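Local coordinates for pseudoazurin (Blue copper protein) (Sinorhizobium meliloti, PDB 3TU6), which binds a single copper ion and probably serves as a periplasmic electron carrier of the cupredoxin family, at residues Gly54-Lys59 and Thr67-Lys72; Glu101-Ile106 and Lys118-Ile123. All coordinates share one frame; numbering follows the deposited sequence.

Contact 1: Gly54-Lys59 and Thr67-Lys72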
ATOM      1  N   GLY A  54       2.440 -16.843   2.742  1.00 43.26           N
ATOM      2  CA  GLY A  54       1.791 -17.576   1.654  1.00 44.44           C
ATOM      3  C   GLY A  54       1.030 -16.713   0.660  1.00 44.16           C
ATOM      4  O   GLY A  54       0.363 -17.242  -0.233  1.00 44.70           O
ATOM      5  N   ALA A  55       1.129 -15.392   0.799  1.00 43.73           N
ATOM      6  CA  ALA A  55       0.412 -14.466  -0.077  1.00 42.76           C
ATOM      7  C   ALA A  55       1.183 -14.234  -1.372  1.00 42.90           C
ATOM      8  O   ALA A  55       2.414 -14.286  -1.389  1.00 41.92           O
ATOM      9  CB  ALA A  55       0.172 -13.143   0.635  1.00 42.28           C
ATOM     10  N   GLU A  56       0.450 -13.978  -2.452  1.00 43.52           N
ATOM     11  CA  GLU A  56       1.061 -13.651  -3.738  1.00 44.97           C
ATOM     12  C   GLU A  56       1.602 -12.226  -3.703  1.00 42.58           C
ATOM     13  O   GLU A  56       0.918 -11.309  -3.248  1.00 43.49           O
ATOM     14  CB  GLU A  56       0.048 -13.792  -4.877  1.00 45.97           C
ATOM     15  CG  GLU A  56      -0.373 -15.226  -5.162  1.00 54.60           C
ATOM     16  CD  GLU A  56      -1.166 -15.364  -6.450  1.00 65.58           C
ATOM     17  OE1 GLU A  56      -1.142 -16.461  -7.048  1.00 75.21           O
ATOM     18  OE2 GLU A  56      -1.812 -14.379  -6.870  1.00 71.02           O
ATOM     19  N   THR A  57       2.832 -12.053  -4.180  1.00 40.00           N
ATOM     20  CA  THR A  57       3.485 -10.746  -4.199  1.00 37.47           C
ATOM     21  C   THR A  57       3.312 -10.086  -5.561  1.00 33.34           C
ATOM     22  O   THR A  57       2.833 -10.713  -6.508  1.00 33.85           O
ATOM     23  CB  THR A  57       4.993 -10.867  -3.904  1.00 37.57           C
ATOM     24  OG1 THR A  57       5.652 -11.509  -5.003  1.00 37.75           O
ATOM     25  CG2 THR A  57       5.232 -11.671  -2.630  1.00 40.37           C
ATOM     26  N   TRP A  58       3.700  -8.817  -5.651  1.00 29.00           N
ATOM     27  CA  TRP A  58       3.687  -8.103  -6.923  1.00 25.63           C
ATOM     28  C   TRP A  58       4.797  -7.059  -6.999  1.00 25.02           C
ATOM     29  O   TRP A  58       5.252  -6.535  -5.979  1.00 21.27           O
ATOM     30  CB  TRP A  58       2.319  -7.458  -7.177  1.00 25.10           C
ATOM     31  CG  TRP A  58       2.018  -6.251  -6.338  1.00 22.58           C
ATOM     32  CD1 TRP A  58       2.297  -4.950  -6.645  1.00 25.16           C
ATOM     33  CD2 TRP A  58       1.357  -6.230  -5.067  1.00 27.68           C
ATOM     34  NE1 TRP A  58       1.861  -4.120  -5.639  1.00 24.48           N
ATOM     35  CE2 TRP A  58       1.280  -4.881  -4.659  1.00 27.67           C
ATOM     36  CE3 TRP A  58       0.828  -7.220  -4.231  1.00 30.20           C
ATOM     37  CZ2 TRP A  58       0.695  -4.496  -3.449  1.00 30.44           C
ATOM     38  CZ3 TRP A  58       0.245  -6.838  -3.029  1.00 26.50           C
ATOM     39  CH2 TRP A  58       0.184  -5.487  -2.650  1.00 32.38           C
ATOM     40  N   LYS A  59       5.224  -6.772  -8.225  1.00 23.84           N
ATOM     41  CA  LYS A  59       6.269  -5.794  -8.483  1.00 25.15           C
ATOM     42  C   LYS A  59       5.971  -5.098  -9.809  1.00 23.39           C
ATOM     43  O   LYS A  59       6.461  -5.501 -10.863  1.00 26.88           O
ATOM     44  CB  LYS A  59       7.640  -6.481  -8.509  1.00 24.76           C
ATOM     45  CG  LYS A  59       8.825  -5.527  -8.629  1.00 32.43           C
ATOM     46  CD  LYS A  59      10.156  -6.272  -8.650  1.00 40.60           C
ATOM     47  CE  LYS A  59      10.541  -6.796  -7.273  1.00 46.66           C
ATOM     48  NZ  LYS A  59      11.847  -7.514  -7.294  1.00 49.55           N
ATOM     49  N   THR A  67      -3.156  -4.689 -11.603  1.00 29.19           N
ATOM     50  CA  THR A  67      -4.238  -5.152 -10.743  1.00 28.68           C
ATOM     51  C   THR A  67      -3.731  -6.330  -9.921  1.00 27.90           C
ATOM     52  O   THR A  67      -3.252  -7.317 -10.480  1.00 28.18           O
ATOM     53  CB  THR A  67      -5.469  -5.582 -11.560  1.00 29.94           C
ATOM     54  OG1 THR A  67      -6.005  -4.447 -12.249  1.00 31.83           O
ATOM     55  CG2 THR A  67      -6.544  -6.170 -10.651  1.00 30.72           C
ATOM     56  N   VAL A  68      -3.835  -6.216  -8.600  1.00 26.55           N
ATOM     57  CA  VAL A  68      -3.365  -7.258  -7.688  1.00 26.25           C
ATOM     58  C   VAL A  68      -4.533  -8.034  -7.083  1.00 28.12           C
ATOM     59  O   VAL A  68      -5.601  -7.473  -6.830  1.00 27.78           O
ATOM     60  CB  VAL A  68      -2.490  -6.668  -6.553  1.00 25.99           C
ATOM     61  CG1 VAL A  68      -1.324  -5.884  -7.138  1.00 25.94           C
ATOM     62  CG2 VAL A  68      -3.314  -5.787  -5.627  1.00 23.04           C
ATOM     63  N   THR A  69      -4.317  -9.329  -6.865  1.00 30.36           N
ATOM     64  CA  THR A  69      -5.294 -10.201  -6.221  1.00 32.33           C
ATOM     65  C   THR A  69      -4.995 -10.276  -4.728  1.00 31.70           C
ATOM     66  O   THR A  69      -3.833 -10.250  -4.325  1.00 32.18           O
ATOM     67  CB  THR A  69      -5.246 -11.624  -6.812  1.00 34.34           C
ATOM     68  OG1 THR A  69      -3.923 -12.159  -6.671  1.00 37.60           O
ATOM     69  CG2 THR A  69      -5.626 -11.604  -8.286  1.00 34.70           C
ATOM     70  N   LEU A  70      -6.045 -10.378  -3.917  1.00 31.16           N
ATOM     71  CA  LEU A  70      -5.914 -10.349  -2.462  1.00 31.77           C
ATOM     72  C   LEU A  70      -6.668 -11.514  -1.822  1.00 31.86           C
ATOM     73  O   LEU A  70      -7.686 -11.320  -1.157  1.00 31.67           O
ATOM     74  CB  LEU A  70      -6.436  -9.016  -1.921  1.00 31.83           C
ATOM     75  CG  LEU A  70      -5.742  -7.755  -2.442  1.00 32.98           C
ATOM     76  CD1 LEU A  70      -6.555  -6.516  -2.089  1.00 35.34           C
ATOM     77  CD2 LEU A  70      -4.326  -7.652  -1.893  1.00 30.32           C
ATOM     78  N   SER A  71      -6.153 -12.724  -2.023  1.00 32.13           N
ATOM     79  CA  SER A  71      -6.816 -13.940  -1.552  1.00 34.10           C
ATOM     80  C   SER A  71      -6.682 -14.132  -0.043  1.00 33.58           C
ATOM     81  O   SER A  71      -7.677 -14.367   0.643  1.00 33.92           O
ATOM     82  CB  SER A  71      -6.267 -15.171  -2.281  1.00 35.12           C
ATOM     83  OG  SER A  71      -6.647 -15.165  -3.646  1.00 37.05           O
ATOM     84  N   LYS A  72      -5.456 -14.038   0.466  1.00 34.14           N
ATOM     85  CA  LYS A  72      -5.197 -14.273   1.888  1.00 34.54           C
ATOM     86  C   LYS A  72      -5.459 -13.011   2.711  1.00 33.57           C
ATOM     87  O   LYS A  72      -5.090 -11.913   2.290  1.00 31.84           O
ATOM     88  CB  LYS A  72      -3.759 -14.750   2.104  1.00 35.80           C
ATOM     89  CG  LYS A  72      -3.429 -16.050   1.383  1.00 39.86           C
ATOM     90  CD  LYS A  72      -2.210 -16.742   1.983  1.00 44.97           C
ATOM     91  CE  LYS A  72      -2.568 -17.558   3.222  1.00 51.49           C
ATOM     92  NZ  LYS A  72      -3.379 -18.764   2.891  1.00 50.52           N
TER

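Contact 2: Glu101-Ile106 and Lys118-Ile123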
ATOM      1  N   GLU A 101       1.266  -6.890  13.636  1.00 37.76           N
ATOM      2  CA  GLU A 101       2.481  -6.837  14.448  1.00 39.18           C
ATOM      3  C   GLU A 101       3.727  -7.107  13.600  1.00 37.52           C
ATOM      4  O   GLU A 101       4.757  -6.456  13.777  1.00 37.05           O
ATOM      5  CB  GLU A 101       2.397  -7.847  15.597  1.00 41.52           C
ATOM      6  CG  GLU A 101       3.509  -7.719  16.638  1.00 49.16           C
ATOM      7  CD  GLU A 101       3.416  -8.756  17.748  1.00 60.11           C
ATOM      8  OE1 GLU A 101       2.441  -9.539  17.769  1.00 64.34           O
ATOM      9  OE2 GLU A 101       4.324  -8.788  18.605  1.00 64.41           O
ATOM     10  N   ALA A 102       3.621  -8.064  12.681  1.00 35.27           N
ATOM     11  CA  ALA A 102       4.740  -8.440  11.817  1.00 34.99           C
ATOM     12  C   ALA A 102       5.116  -7.324  10.842  1.00 32.55           C
ATOM     13  O   ALA A 102       6.300  -7.039  10.651  1.00 33.01           O
ATOM     14  CB  ALA A 102       4.413  -9.719  11.055  1.00 35.60           C
ATOM     15  N   VAL A 103       4.111  -6.698  10.233  1.00 30.80           N
ATOM     16  CA  VAL A 103       4.349  -5.628   9.252  1.00 29.97           C
ATOM     17  C   VAL A 103       4.892  -4.342   9.886  1.00 29.25           C
ATOM     18  O   VAL A 103       5.511  -3.531   9.201  1.00 27.50           O
ATOM     19  CB  VAL A 103       3.082  -5.298   8.428  1.00 29.25           C
ATOM     20  CG1 VAL A 103       2.626  -6.524   7.644  1.00 32.44           C
ATOM     21  CG2 VAL A 103       1.966  -4.773   9.322  1.00 30.71           C
ATOM     22  N   LYS A 104       4.662  -4.157  11.185  1.00 29.75           N
ATOM     23  CA  LYS A 104       5.239  -3.021  11.913  1.00 30.22           C
ATOM     24  C   LYS A 104       6.765  -3.098  12.004  1.00 31.09           C
ATOM     25  O   LYS A 104       7.435  -2.067  12.078  1.00 30.41           O
ATOM     26  CB  LYS A 104       4.651  -2.915  13.326  1.00 31.13           C
ATOM     27  CG  LYS A 104       3.334  -2.163  13.402  1.00 32.94           C
ATOM     28  CD  LYS A 104       2.800  -2.126  14.826  1.00 33.39           C
ATOM     29  CE  LYS A 104       1.673  -1.119  14.974  1.00 33.16           C
ATOM     30  NZ  LYS A 104       1.037  -1.177  16.321  1.00 31.33           N
ATOM     31  N   GLY A 105       7.306  -4.316  11.992  1.00 31.63           N
ATOM     32  CA  GLY A 105       8.735  -4.540  12.218  1.00 32.28           C
ATOM     33  C   GLY A 105       9.628  -4.593  10.990  1.00 30.95           C
ATOM     34  O   GLY A 105      10.832  -4.819  11.122  1.00 30.44           O
ATOM     35  N   ILE A 106       9.065  -4.384   9.800  1.00 30.37           N
ATOM     36  CA  ILE A 106       9.856  -4.441   8.565  1.00 29.99           C
ATOM     37  C   ILE A 106      10.633  -3.136   8.346  1.00 30.91           C
ATOM     38  O   ILE A 106      10.484  -2.180   9.108  1.00 29.72           O
ATOM     39  CB  ILE A 106       8.987  -4.781   7.316  1.00 30.13           C
ATOM     40  CG1 ILE A 106       8.101  -3.601   6.901  1.00 25.43           C
ATOM     41  CG2 ILE A 106       8.139  -6.021   7.580  1.00 28.61           C
ATOM     42  CD1 ILE A 106       7.205  -3.909   5.717  1.00 27.41           C
ATOM     43  N   LYS A 118       1.607   6.713  10.413  1.00 25.87           N
ATOM     44  CA  LYS A 118       0.308   7.304  10.091  1.00 25.09           C
ATOM     45  C   LYS A 118      -0.673   6.241   9.592  1.00 24.06           C
ATOM     46  O   LYS A 118      -1.853   6.262   9.946  1.00 23.14           O
ATOM     47  CB  LYS A 118       0.462   8.402   9.035  1.00 26.23           C
ATOM     48  N   ILE A 119      -0.174   5.318   8.771  1.00 23.28           N
ATOM     49  CA  ILE A 119      -0.987   4.224   8.236  1.00 22.28           C
ATOM     50  C   ILE A 119      -1.463   3.279   9.340  1.00 22.29           C
ATOM     51  O   ILE A 119      -2.629   2.888   9.359  1.00 21.05           O
ATOM     52  CB  ILE A 119      -0.216   3.422   7.160  1.00 22.67           C
ATOM     53  CG1 ILE A 119      -0.106   4.239   5.871  1.00 21.62           C
ATOM     54  CG2 ILE A 119      -0.912   2.097   6.865  1.00 17.32           C
ATOM     55  CD1 ILE A 119       0.922   3.706   4.896  1.00 23.13           C
ATOM     56  N   PHE A 120      -0.566   2.926  10.258  1.00 22.74           N
ATOM     57  CA  PHE A 120      -0.907   2.015  11.356  1.00 24.75           C
ATOM     58  C   PHE A 120      -1.874   2.640  12.364  1.00 25.91           C
ATOM     59  O   PHE A 120      -2.721   1.942  12.922  1.00 26.16           O
ATOM     60  CB  PHE A 120       0.356   1.524  12.074  1.00 27.04           C
ATOM     61  CG  PHE A 120       1.258   0.680  11.211  1.00 29.25           C
ATOM     62  CD1 PHE A 120       0.760  -0.426  10.532  1.00 35.36           C
ATOM     63  CD2 PHE A 120       2.610   0.979  11.094  1.00 31.09           C
ATOM     64  CE1 PHE A 120       1.588  -1.206   9.739  1.00 36.35           C
ATOM     65  CE2 PHE A 120       3.444   0.202  10.300  1.00 28.04           C
ATOM     66  CZ  PHE A 120       2.930  -0.893   9.625  1.00 34.42           C
ATOM     67  N   ALA A 121      -1.748   3.944  12.600  1.00 24.17           N
ATOM     68  CA  ALA A 121      -2.701   4.665  13.448  1.00 24.92           C
ATOM     69  C   ALA A 121      -4.084   4.717  12.792  1.00 25.13           C
ATOM     70  O   ALA A 121      -5.106   4.607  13.474  1.00 24.56           O
ATOM     71  CB  ALA A 121      -2.202   6.074  13.741  1.00 23.72           C
ATOM     72  N   GLU A 122      -4.104   4.873  11.470  1.00 24.83           N
ATOM     73  CA  GLU A 122      -5.349   4.926  10.703  1.00 24.82           C
ATOM     74  C   GLU A 122      -6.094   3.590  10.756  1.00 24.79           C
ATOM     75  O   GLU A 122      -7.313   3.562  10.914  1.00 23.93           O
ATOM     76  CB  GLU A 122      -5.062   5.319   9.247  1.00 24.81           C
ATOM     77  CG  GLU A 122      -6.304   5.660   8.423  1.00 28.44           C
ATOM     78  CD  GLU A 122      -5.977   6.122   7.006  1.00 41.31           C
ATOM     79  OE1 GLU A 122      -6.755   5.796   6.083  1.00 41.72           O
ATOM     80  OE2 GLU A 122      -4.951   6.809   6.808  1.00 34.36           O
ATOM     81  N   ILE A 123      -5.353   2.491  10.629  1.00 24.24           N
ATOM     82  CA  ILE A 123      -5.934   1.148  10.673  1.00 22.47           C
ATOM     83  C   ILE A 123      -6.434   0.795  12.075  1.00 24.53           C
ATOM     84  O   ILE A 123      -7.540   0.280  12.236  1.00 24.92           O
ATOM     85  CB  ILE A 123      -4.914   0.074  10.225  1.00 21.84           C
ATOM     86  CG1 ILE A 123      -4.570   0.241   8.744  1.00 18.98           C
ATOM     87  CG2 ILE A 123      -5.466  -1.326  10.456  1.00 21.47           C
ATOM     88  CD1 ILE A 123      -3.369  -0.572   8.307  1.00  9.30           C
TER

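Contact 1: Gly54-Lys59 and Thr67-Lys72
Val-68 lays its CG1 methyl over one face of the Trp-58 indole, above the five-membered ring and not the six-membered one. The methyl sits 3.5 Å from the centroid of that ring, only 15° off its normal, which makes a CH-pi contact. Its nearest single atom is CD2, where the two rings are fused: Val-68 CG1 to Trp-58 CD2 is 3.4 Å. Val-68 CB lies farther off, 4.1 Å from both Trp-58 CD2 and CE3. On the tryptophan, chi1 of 73° sets CG between the backbone N and the carbonyl carbon, and chi2 of 90° stands the ring across the CA-CB-CG plane, broad side to the valine. Rotation of the indole is further fixed by a hydrogen bond from NE1 to Ser-44 OG, while Tyr-76 and Tyr-78 of strand 74-79 also touch its side chain.

The exposed flank is polar. Glu-56 brings OE2 to 3.1 Å from Thr-69 OG1. At the far end Lys-72 lays its aliphatic chain against the backbone of Gly-54, with CD 3.4 Å from Gly-54 O.

The two segments run nearly antiparallel, yet no clear hydrogen bond joins them. Strand 67-69 instead pairs with strand 32-36; backbone hydrogen bonds join Val-68 to Val-33 and Trp-58 to Leu-46. Across the segments the contact rests on side chains, meeting each other or, at Gly-54, the backbone, and so packs the loop on this outermost strand of the cupredoxin beta fold. Trp-58 lies about 12 Å from the copper ion, side chain to metal, and is not a ligand. The contact thus rests on dispersion and CH-pi attraction at its buried end, with the polar and charged groups at its exposed end.

Contact 2: Glu101-Ile106 and Lys118-Ile123
The Phe-120 ring carries Lys-104 over one face, where CG of the lysine sits almost exactly above the centre, 3.8 Å from the centroid and 7° off the ring normal. This is a CH-pi contact made by a methylene, not by the ammonium. Val-103 comes at the ring obliquely, its CG2 3.6 Å from Phe-120 CE1, and the CZ end meets the backbone of helix 100-104, lying 3.9 Å from Lys-104 CA and 3.7 Å from Val-103 O.

The lysine chain runs counter to the phenylalanine side chain. With chi2 at 179° it stays extended beyond CG, which carries CE on to the base of the aromatic side chain, 4.1 Å from Phe-120 CB. Its NZ thus reaches the helix 112-125 that bears the ring, and forms a salt bridge there with Glu-124. Met-77 of strand 74-79 touches both Val-103 and Phe-120, so the ring meets both helix 100-104 and the sheet.

Replacing Phe-120 by an alanine would probably open a gap between the helices and leave the Lys-104 methylenes and Val-103 CG2 without their apolar partner. One lysine thus serves two chemistries: its hydrocarbon stem packs on a buried ring, and its charge is paired on the same neighbouring helix.

Contact 1 comes first along the chain and closes before contact 2 opens. Their centres are about 18 Å apart and their nearest atoms about 10 Å, so they do not touch. Contact 1 ties the loop after strand 45-46 to the outermost strand 67-69 of the cupredoxin domain, whereas contact 2 joins the C-terminal helices 100-104 and 112-125. Strand 74-79 is common ground: Tyr-76 and Tyr-78 touch contact 1, and Met-77 touches contact 2. Neither contact contains a copper ligand; His-42, Cys-80, His-83 and Met-88 form that site elsewhere. One contact thus packs a loop on an edge strand and the other packs the two C-terminal helices together, both beside strand 74-79.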